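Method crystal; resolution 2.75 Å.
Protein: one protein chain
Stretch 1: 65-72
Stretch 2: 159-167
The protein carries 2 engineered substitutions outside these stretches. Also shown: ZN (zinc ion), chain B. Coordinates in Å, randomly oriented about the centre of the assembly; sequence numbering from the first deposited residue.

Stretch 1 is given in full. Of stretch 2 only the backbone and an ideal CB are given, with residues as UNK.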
# COMPACT_ATOMS: atom_id res chain seq x y z
N VAL A 65 -5.09 -12.02 2.41
CA VAL A 65 -4.32 -11.11 1.59
C VAL A 65 -5.16 -9.88 1.26
O VAL A 65 -6.27 -10.01 0.76
CB VAL A 65 -3.90 -11.78 0.28
CG1 VAL A 65 -3.04 -10.84 -0.55
CG2 VAL A 65 -3.19 -13.11 0.59
N LEU A 66 -4.63 -8.70 1.58
CA LEU A 66 -5.34 -7.45 1.33
C LEU A 66 -4.75 -6.77 0.12
O LEU A 66 -3.54 -6.75 -0.04
CB LEU A 66 -5.21 -6.52 2.52
CG LEU A 66 -5.25 -7.17 3.89
CD1 LEU A 66 -5.01 -6.11 4.92
CD2 LEU A 66 -6.58 -7.86 4.12
N ILE A 67 -5.61 -6.20 -0.71
CA ILE A 67 -5.16 -5.56 -1.93
C ILE A 67 -5.42 -4.06 -1.87
O ILE A 67 -6.57 -3.64 -1.78
CB ILE A 67 -5.88 -6.13 -3.14
CG1 ILE A 67 -5.54 -7.61 -3.29
CG2 ILE A 67 -5.47 -5.39 -4.38
CD1 ILE A 67 -4.05 -7.87 -3.49
N SER A 68 -4.35 -3.28 -1.92
CA SER A 68 -4.45 -1.82 -1.79
C SER A 68 -5.14 -1.18 -2.99
O SER A 68 -5.84 -0.19 -2.86
CB SER A 68 -3.07 -1.22 -1.60
OG SER A 68 -2.22 -1.60 -2.67
N HIS A 69 -4.90 -1.74 -4.17
CA HIS A 69 -5.58 -1.29 -5.38
C HIS A 69 -5.31 -2.28 -6.52
O HIS A 69 -4.38 -3.07 -6.44
CB HIS A 69 -5.21 0.17 -5.73
CG HIS A 69 -3.77 0.37 -6.09
ND1 HIS A 69 -2.74 0.03 -5.24
CD2 HIS A 69 -3.19 0.90 -7.19
CE1 HIS A 69 -1.58 0.32 -5.82
NE2 HIS A 69 -1.83 0.86 -7.00
N GLY A 70 -6.13 -2.25 -7.56
CA GLY A 70 -6.02 -3.25 -8.61
C GLY A 70 -5.02 -3.00 -9.72
O GLY A 70 -5.32 -3.27 -10.88
N HIS A 71 -3.84 -2.48 -9.39
CA HIS A 71 -2.73 -2.44 -10.35
C HIS A 71 -1.94 -3.75 -10.38
O HIS A 71 -1.85 -4.46 -9.37
CB HIS A 71 -1.77 -1.31 -10.01
CG HIS A 71 -2.07 -0.03 -10.72
ND1 HIS A 71 -1.89 1.21 -10.13
CD2 HIS A 71 -2.56 0.21 -11.96
CE1 HIS A 71 -2.24 2.15 -10.99
NE2 HIS A 71 -2.65 1.57 -12.10
N TYR A 72 -1.37 -4.05 -11.54
CA TYR A 72 -0.60 -5.28 -11.78
C TYR A 72 0.55 -5.51 -10.78
O TYR A 72 0.80 -6.63 -10.39
CB TYR A 72 -0.04 -5.26 -13.22
CG TYR A 72 1.12 -4.30 -13.38
CD1 TYR A 72 2.43 -4.75 -13.41
CD2 TYR A 72 0.90 -2.94 -13.45
CE1 TYR A 72 3.49 -3.88 -13.53
CE2 TYR A 72 1.94 -2.06 -13.57
CZ TYR A 72 3.24 -2.53 -13.61
OH TYR A 72 4.28 -1.64 -13.73
N UNK A 159 -9.83 7.59 -10.68
CA UNK A 159 -9.71 8.29 -9.40
C UNK A 159 -9.37 7.34 -8.25
O UNK A 159 -9.24 7.75 -7.09
CB UNK A 159 -11.01 9.03 -9.09
N UNK A 160 -9.25 6.07 -8.58
CA UNK A 160 -8.83 5.06 -7.62
C UNK A 160 -9.83 4.85 -6.50
O UNK A 160 -9.49 4.79 -5.33
CB UNK A 160 -7.47 5.44 -7.02
N UNK A 161 -11.09 4.70 -6.90
CA UNK A 161 -12.16 4.38 -5.98
C UNK A 161 -11.92 3.02 -5.34
O UNK A 161 -12.64 2.62 -4.41
CB UNK A 161 -13.51 4.41 -6.70
N UNK A 162 -10.92 2.30 -5.85
CA UNK A 162 -10.56 0.97 -5.35
C UNK A 162 -9.49 0.98 -4.27
O UNK A 162 -9.24 -0.04 -3.65
CB UNK A 162 -10.08 0.10 -6.51
N UNK A 163 -8.86 2.12 -4.05
CA UNK A 163 -7.72 2.23 -3.14
C UNK A 163 -8.10 2.10 -1.68
O UNK A 163 -9.03 2.75 -1.22
CB UNK A 163 -7.01 3.57 -3.36
N UNK A 164 -7.37 1.27 -0.95
CA UNK A 164 -7.62 1.10 0.48
C UNK A 164 -6.32 0.97 1.24
O UNK A 164 -5.28 0.65 0.67
CB UNK A 164 -8.50 -0.12 0.73
N UNK A 165 -6.40 1.23 2.53
CA UNK A 165 -5.21 1.38 3.34
C UNK A 165 -5.39 0.62 4.64
O UNK A 165 -6.48 0.60 5.21
CB UNK A 165 -4.91 2.86 3.61
N UNK A 166 -4.33 -0.03 5.08
CA UNK A 166 -4.39 -0.80 6.30
C UNK A 166 -3.97 0.06 7.49
O UNK A 166 -3.00 0.80 7.42
CB UNK A 166 -3.51 -2.04 6.19
N UNK A 167 -4.73 -0.03 8.57
CA UNK A 167 -4.36 0.61 9.82
C UNK A 167 -4.31 -0.45 10.92
O UNK A 167 -5.28 -1.17 11.16
CB UNK A 167 -5.34 1.73 10.18
ZN ZN B . -0.53 1.91 -8.56

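Position 159 opens the segment with its ideal CB beyond reach of stretch 1, so the contact sets no demand; the deposited residue is Leu-159.

Position 160 has positive phi and psi (65/48), a region glycine, asparagine and aspartate enter most readily, yet its CA-to-CB bond points toward stretch 1. Nothing of that stretch lies within 5.5 Å of the ideal CB, so a short side chain would fall short of the two zinc-binding imidazoles, His-69 and His-71. A long or aromatic group could cross the gap. Phe-160 does, with chi1 m: its CE2 comes 3.5 Å from CE1 of His-71, which sits at the edge of the phenyl ring, and 4.1 Å from CD2 of His-69. The His-71 and Phe-160 rings meet obliquely, planes at 63°.

Position 161, in the type I turn from 160 to 163, is out of reach, and a polar residue is as suitable as any. It is Glu-161.

Position 162 points toward stretch 1, its ideal CB 4.7 Å from N of Gly-70. That amide offers a hydrogen to a short acceptor, so aspartate or asparagine would suit. Asp-162, chi1 p, accepts from Gly-70 N at OD2, 2.9 Å and nearly straight at 169°, though the placing of OD2 is less certain.

Position 163 points sideways, its ideal CB 4.0 Å from Ser-68 O and 4.5 Å from His-69 CB; many side chains could pass here. Glu-163 extends with chi1 and chi2 t, and its carboxylate is hydrogen-bonded elsewhere in the structure. Its main contribution is backbone: CA approaches Ser-68 O at 3.1 Å in a CA-H...O contact.

At position 164 the backbone N donates to Ser-68 O at 2.8 Å, as any residue but proline could. The CB points sideways, 4.7 Å from the carbonyl O of Ile-67, an acceptor that invites a donor on a flexible arm: glutamine, lysine or arginine might serve. Gln-164, chi1 p and chi2 t, brings NE2 to 2.8 Å from Ile-67 O and donates to it. One residue thus grips two successive carbonyls, one by main chain and one by amide.

Position 165 begins a strand and points away; beta-branched residues suit such angles, and Thr-165 is found.

Position 166 turns back toward stretch 1, its ideal CB 4.5 Å from CD1 of Leu-66. An aliphatic group fits: Leu-166 places CD1 3.8 Å from Leu-66 CD1.

Position 167 is out of reach again, in extended strand geometry; it is Val-167.

Stretch 2 (159-167) LFEDEQTLV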
# COMPACT_ATOMS: atom_id res chain seq x y z
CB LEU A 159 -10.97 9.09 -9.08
CG LEU A 159 -11.49 10.16 -10.06
CD1 LEU A 159 -12.19 11.23 -9.26
CD2 LEU A 159 -10.40 10.79 -10.90
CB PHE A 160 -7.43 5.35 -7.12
CG PHE A 160 -6.40 5.26 -8.19
CD1 PHE A 160 -6.11 6.35 -8.98
CD2 PHE A 160 -5.75 4.07 -8.45
CE1 PHE A 160 -5.17 6.26 -10.01
CE2 PHE A 160 -4.80 3.97 -9.47
CZ PHE A 160 -4.51 5.06 -10.24
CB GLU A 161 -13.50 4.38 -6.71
CG GLU A 161 -13.80 5.64 -7.48
CD GLU A 161 -14.29 6.77 -6.60
OE1 GLU A 161 -14.22 6.64 -5.36
OE2 GLU A 161 -14.74 7.80 -7.15
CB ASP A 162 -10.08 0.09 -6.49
CG ASP A 162 -8.91 0.70 -7.25
OD1 ASP A 162 -8.98 1.89 -7.60
OD2 ASP A 162 -7.92 -0.03 -7.52
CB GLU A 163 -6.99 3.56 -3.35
CG GLU A 163 -5.76 3.71 -2.49
CD GLU A 163 -4.85 4.81 -3.00
OE1 GLU A 163 -5.08 5.99 -2.63
OE2 GLU A 163 -3.91 4.49 -3.75
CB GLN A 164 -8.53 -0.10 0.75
CG GLN A 164 -8.07 -1.39 0.13
CD GLN A 164 -9.02 -2.52 0.42
OE1 GLN A 164 -10.10 -2.32 0.98
NE2 GLN A 164 -8.64 -3.72 0.03
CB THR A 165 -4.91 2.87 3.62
OG1 THR A 165 -4.62 3.53 2.39
CG2 THR A 165 -3.72 3.03 4.53
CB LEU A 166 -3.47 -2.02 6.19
CG LEU A 166 -3.30 -2.89 7.41
CD1 LEU A 166 -4.62 -3.52 7.73
CD2 LEU A 166 -2.21 -3.96 7.17
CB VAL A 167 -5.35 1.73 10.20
CG1 VAL A 167 -4.91 2.43 11.48
CG2 VAL A 167 -5.45 2.72 9.08
O HOH W 1 -8.87 -2.91 -3.50
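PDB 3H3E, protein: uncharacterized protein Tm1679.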